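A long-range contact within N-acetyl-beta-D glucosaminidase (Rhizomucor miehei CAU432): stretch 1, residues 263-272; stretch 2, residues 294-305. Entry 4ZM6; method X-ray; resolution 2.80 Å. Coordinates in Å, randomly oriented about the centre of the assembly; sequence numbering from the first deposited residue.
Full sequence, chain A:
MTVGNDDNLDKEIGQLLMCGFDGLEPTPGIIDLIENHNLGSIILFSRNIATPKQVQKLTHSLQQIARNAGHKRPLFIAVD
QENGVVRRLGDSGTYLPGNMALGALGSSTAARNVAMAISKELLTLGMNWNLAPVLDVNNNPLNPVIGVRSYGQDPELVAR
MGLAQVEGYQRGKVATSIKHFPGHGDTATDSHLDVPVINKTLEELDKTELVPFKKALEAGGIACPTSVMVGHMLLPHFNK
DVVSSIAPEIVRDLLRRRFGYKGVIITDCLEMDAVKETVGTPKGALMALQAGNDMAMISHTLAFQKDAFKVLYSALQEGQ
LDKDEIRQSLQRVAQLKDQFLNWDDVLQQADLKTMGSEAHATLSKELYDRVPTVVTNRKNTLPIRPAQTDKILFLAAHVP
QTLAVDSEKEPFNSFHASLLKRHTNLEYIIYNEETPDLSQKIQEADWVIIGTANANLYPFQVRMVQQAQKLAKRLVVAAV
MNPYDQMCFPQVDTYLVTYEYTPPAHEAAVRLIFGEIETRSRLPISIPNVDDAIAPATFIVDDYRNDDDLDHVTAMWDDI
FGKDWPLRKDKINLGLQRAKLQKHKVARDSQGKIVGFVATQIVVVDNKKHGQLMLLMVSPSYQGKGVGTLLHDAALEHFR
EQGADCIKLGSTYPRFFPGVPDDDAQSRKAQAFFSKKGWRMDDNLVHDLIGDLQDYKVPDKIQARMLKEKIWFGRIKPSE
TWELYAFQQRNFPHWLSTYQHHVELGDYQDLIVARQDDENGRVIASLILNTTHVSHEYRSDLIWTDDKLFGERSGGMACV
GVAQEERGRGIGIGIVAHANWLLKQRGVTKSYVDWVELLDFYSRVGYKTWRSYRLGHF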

# COMPACT_ATOMS: atom_id res chain seq x y z
N GLY A 263 20.48 -4.33 -11.60
CA GLY A 263 20.80 -5.68 -12.07
C GLY A 263 20.92 -5.83 -13.58
O GLY A 263 20.97 -4.85 -14.31
N VAL A 264 20.96 -7.08 -14.03
CA VAL A 264 21.11 -7.39 -15.46
C VAL A 264 19.79 -7.22 -16.21
O VAL A 264 18.75 -7.72 -15.78
CB VAL A 264 21.62 -8.83 -15.68
CG1 VAL A 264 21.53 -9.24 -17.14
CG2 VAL A 264 23.05 -8.96 -15.18
N ILE A 265 19.84 -6.53 -17.34
CA ILE A 265 18.70 -6.45 -18.25
C ILE A 265 19.02 -7.27 -19.49
O ILE A 265 20.07 -7.09 -20.10
CB ILE A 265 18.38 -4.99 -18.64
CG1 ILE A 265 18.31 -4.11 -17.39
CG2 ILE A 265 17.07 -4.93 -19.41
CD1 ILE A 265 18.06 -2.65 -17.68
N ILE A 266 18.09 -8.15 -19.86
CA ILE A 266 18.25 -9.05 -21.01
C ILE A 266 17.00 -8.96 -21.89
O ILE A 266 15.94 -8.57 -21.42
CB ILE A 266 18.51 -10.51 -20.53
CG1 ILE A 266 18.78 -11.44 -21.71
CG2 ILE A 266 17.34 -11.04 -19.71
CD1 ILE A 266 19.42 -12.76 -21.32
N THR A 267 17.14 -9.30 -23.18
CA THR A 267 15.99 -9.31 -24.09
C THR A 267 15.32 -10.67 -24.13
O THR A 267 15.91 -11.68 -23.73
CB THR A 267 16.38 -8.96 -25.55
OG1 THR A 267 16.91 -10.12 -26.21
CG2 THR A 267 17.39 -7.81 -25.61
N ASP A 268 14.08 -10.70 -24.62
CA ASP A 268 13.44 -11.94 -25.02
C ASP A 268 14.10 -12.36 -26.35
O ASP A 268 14.85 -11.58 -26.95
CB ASP A 268 11.93 -11.73 -25.18
CG ASP A 268 11.14 -13.03 -25.22
OD1 ASP A 268 11.75 -14.12 -25.24
OD2 ASP A 268 9.89 -12.97 -25.22
N CYS A 269 13.84 -13.59 -26.79
CA CYS A 269 14.42 -14.14 -28.02
C CYS A 269 14.34 -13.15 -29.19
O CYS A 269 13.24 -12.77 -29.63
CB CYS A 269 13.72 -15.45 -28.41
SG CYS A 269 14.62 -16.48 -29.61
N LEU A 270 15.50 -12.74 -29.70
CA LEU A 270 15.57 -11.80 -30.83
C LEU A 270 15.21 -12.42 -32.19
O LEU A 270 15.28 -11.75 -33.21
CB LEU A 270 16.97 -11.17 -30.91
CG LEU A 270 17.38 -10.24 -29.78
CD1 LEU A 270 18.85 -9.87 -29.90
CD2 LEU A 270 16.52 -8.98 -29.77
N GLU A 271 14.83 -13.70 -32.20
CA GLU A 271 14.44 -14.38 -33.44
C GLU A 271 12.93 -14.51 -33.62
O GLU A 271 12.47 -15.07 -34.62
CB GLU A 271 15.10 -15.76 -33.52
CG GLU A 271 16.62 -15.70 -33.60
CD GLU A 271 17.26 -17.04 -33.95
OE1 GLU A 271 16.53 -17.97 -34.35
OE2 GLU A 271 18.50 -17.16 -33.82
N MET A 272 12.16 -14.00 -32.66
CA MET A 272 10.71 -13.95 -32.81
C MET A 272 10.37 -12.93 -33.88
O MET A 272 11.16 -12.01 -34.15
CB MET A 272 10.04 -13.58 -31.48
CG MET A 272 10.26 -14.59 -30.37
SD MET A 272 10.12 -13.87 -28.72
CE MET A 272 8.36 -13.97 -28.44
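Stretch 2 294-305: DMAMISHTLAFQ

Stretch 2 runs alongside stretch 1 in the same direction, as the register of nearest CA atoms demonstrates: Ile265 pairs with Asp294, Ile266 with Met295, Thr267 with Ala296, Cys269 with Met297 and Leu270 with Ile298, the numbers rising together on both sides. The separation stays even, from 4.5 Å between the CA atoms of Ile266 and Met295 to 5.5 Å between those of Leu270 and Ile298. One residue of stretch 1, Asp268, is skipped in this pairing. Residues 264-267 are extended, with phi/psi values such as -108/129 at Ile265, and so are 296-298, which lie farther along, against Thr267, Cys269 and Leu270. Farther on, stretch 1 folds into a type I turn from Cys269 to Met272, while stretch 2 passes through His300, whose phi is positive (82°), and enters a helix at Phe304.

The backbones are held by a few polar contacts rather than a continuous ladder. Asp294 N donates to Ile265 O at 2.8 Å, and Ile265 N in turn donates to Asp294 OD2 at 3.3 Å with an angle of 160°, so the aspartate engages both polar groups of one peptide-chain residue. Farther along, Thr267 N reaches Met295 O at 3.4 Å, a weak bond, and Met297 N reaches Thr267 OG1 at 3.4 Å, also weak. The firmer link at this end is Leu270 N to Met297 O, 3.1 Å and 160°.

Three residues cover the most surface, out of 776 Å² buried on the two sides together. Glu271, with 112 Å² covered, directs its CA-to-CB bond toward stretch 2 and carries its carboxylate to the segment following the strand. There Glu271 OE1 accepts from Thr301 OG1 at 3.1 Å and from Thr301 N at 3.3 Å (162°), so backbone and side chain of one threonine converge on one oxygen. Glu271 OE2 lies 3.2 Å from Ile298 CG2 and 3.6 Å from Phe304 CD2, at the edge of the phenylalanine ring and near its plane.

Met297, with 104 Å² covered, also has its CA-to-CB bond directed toward stretch 1. Its chi angles of 178°, 173° and 155° are all t, an extended side chain that brings Met297 CE to 3.6 Å from Cys269 CB. Nearer the backbone, Met297 CB packs 3.8 Å from Thr267 OG1. The cysteine sulfur continues onward: Cys269 SG is 3.5 Å from Ser299 CB and meets the His300 ring at its edge, 5.3 Å from the centroid and 87° off the normal. The serine is modelled without its OG.

Met295, with 84 Å² covered, serves the earlier part of the strand. Met295 CB lies 3.8 Å from Ile266 CG1, and Met295 CE lies 3.9 Å from Val264 CG1, so the side chain spans two residues of alternate position. Leu270 adds an apolar contact past the strand, its CD1 3.9 Å from Ala296 CB and 4.3 Å from Ile298 CG1.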

# COMPACT_ATOMS: atom_id res chain seq x y z
N ASP A 294 21.80 -5.12 -21.01
CA ASP A 294 23.11 -5.68 -20.74
C ASP A 294 23.38 -6.93 -21.57
O ASP A 294 24.52 -7.34 -21.70
CB ASP A 294 23.25 -6.03 -19.25
CG ASP A 294 23.28 -4.80 -18.36
OD1 ASP A 294 23.99 -3.84 -18.69
OD2 ASP A 294 22.60 -4.81 -17.32
N MET A 295 22.33 -7.54 -22.11
CA MET A 295 22.47 -8.88 -22.69
C MET A 295 21.49 -9.11 -23.83
O MET A 295 20.36 -8.60 -23.80
CB MET A 295 22.25 -9.92 -21.58
CG MET A 295 23.01 -11.22 -21.78
SD MET A 295 23.17 -12.18 -20.26
CE MET A 295 24.21 -11.08 -19.30
N ALA A 296 21.92 -9.88 -24.83
CA ALA A 296 21.09 -10.19 -26.00
C ALA A 296 20.89 -11.70 -26.17
O ALA A 296 21.85 -12.47 -26.09
CB ALA A 296 21.69 -9.59 -27.26
N MET A 297 19.65 -12.10 -26.40
CA MET A 297 19.29 -13.50 -26.51
C MET A 297 19.07 -13.86 -27.98
O MET A 297 18.36 -13.15 -28.70
CB MET A 297 18.02 -13.77 -25.70
CG MET A 297 17.49 -15.19 -25.77
SD MET A 297 16.13 -15.41 -24.61
CE MET A 297 15.20 -16.76 -25.35
N ILE A 298 19.70 -14.94 -28.42
CA ILE A 298 19.55 -15.43 -29.79
C ILE A 298 19.41 -16.96 -29.77
O ILE A 298 20.34 -17.69 -30.13
CB ILE A 298 20.73 -14.99 -30.70
CG1 ILE A 298 21.08 -13.51 -30.47
CG2 ILE A 298 20.37 -15.24 -32.16
CD1 ILE A 298 22.20 -12.99 -31.33
N SER A 299 18.25 -17.42 -29.34
CA SER A 299 17.96 -18.85 -29.29
C SER A 299 17.76 -19.41 -30.70
O SER A 299 17.35 -18.68 -31.60
CB SER A 299 16.70 -19.10 -28.46
N HIS A 300 18.04 -20.70 -30.87
CA HIS A 300 17.79 -21.44 -32.12
C HIS A 300 18.87 -21.25 -33.22
O HIS A 300 19.99 -21.75 -33.07
CB HIS A 300 16.38 -21.18 -32.67
CG HIS A 300 15.28 -21.46 -31.69
ND1 HIS A 300 14.77 -20.50 -30.84
CD2 HIS A 300 14.60 -22.60 -31.42
CE1 HIS A 300 13.82 -21.03 -30.10
NE2 HIS A 300 13.70 -22.31 -30.42
N THR A 301 18.55 -20.55 -34.31
CA THR A 301 19.29 -20.70 -35.58
C THR A 301 20.59 -19.90 -35.67
O THR A 301 20.59 -18.67 -35.81
CB THR A 301 18.40 -20.35 -36.80
OG1 THR A 301 18.11 -18.95 -36.82
CG2 THR A 301 17.10 -21.15 -36.77
N LEU A 302 21.71 -20.62 -35.61
CA LEU A 302 23.03 -20.06 -35.87
C LEU A 302 23.12 -19.56 -37.30
O LEU A 302 22.68 -20.23 -38.24
CB LEU A 302 24.12 -21.11 -35.60
CG LEU A 302 25.55 -20.88 -36.12
CD1 LEU A 302 26.10 -19.51 -35.76
CD2 LEU A 302 26.46 -21.97 -35.59
N ALA A 303 23.71 -18.37 -37.45
CA ALA A 303 23.82 -17.61 -38.70
C ALA A 303 23.58 -16.18 -38.29
O ALA A 303 24.36 -15.28 -38.59
CB ALA A 303 22.81 -18.04 -39.76
N PHE A 304 22.47 -15.99 -37.57
CA PHE A 304 22.18 -14.73 -36.89
C PHE A 304 23.19 -14.52 -35.76
O PHE A 304 23.70 -13.41 -35.57
CB PHE A 304 20.77 -14.75 -36.30
CG PHE A 304 19.68 -14.93 -37.33
CD1 PHE A 304 19.65 -14.16 -38.49
CD2 PHE A 304 18.65 -15.84 -37.12
CE1 PHE A 304 18.64 -14.32 -39.43
CE2 PHE A 304 17.64 -16.00 -38.05
CZ PHE A 304 17.63 -15.24 -39.21
N GLN A 305 23.48 -15.59 -35.02
CA GLN A 305 24.48 -15.58 -33.95
C GLN A 305 25.86 -15.15 -34.48
O GLN A 305 26.57 -14.39 -33.83
CB GLN A 305 24.58 -16.95 -33.28
CG GLN A 305 23.34 -17.34 -32.48
CD GLN A 305 23.22 -18.84 -32.23
OE1 GLN A 305 22.12 -19.37 -32.12
NE2 GLN A 305 24.36 -19.52 -32.12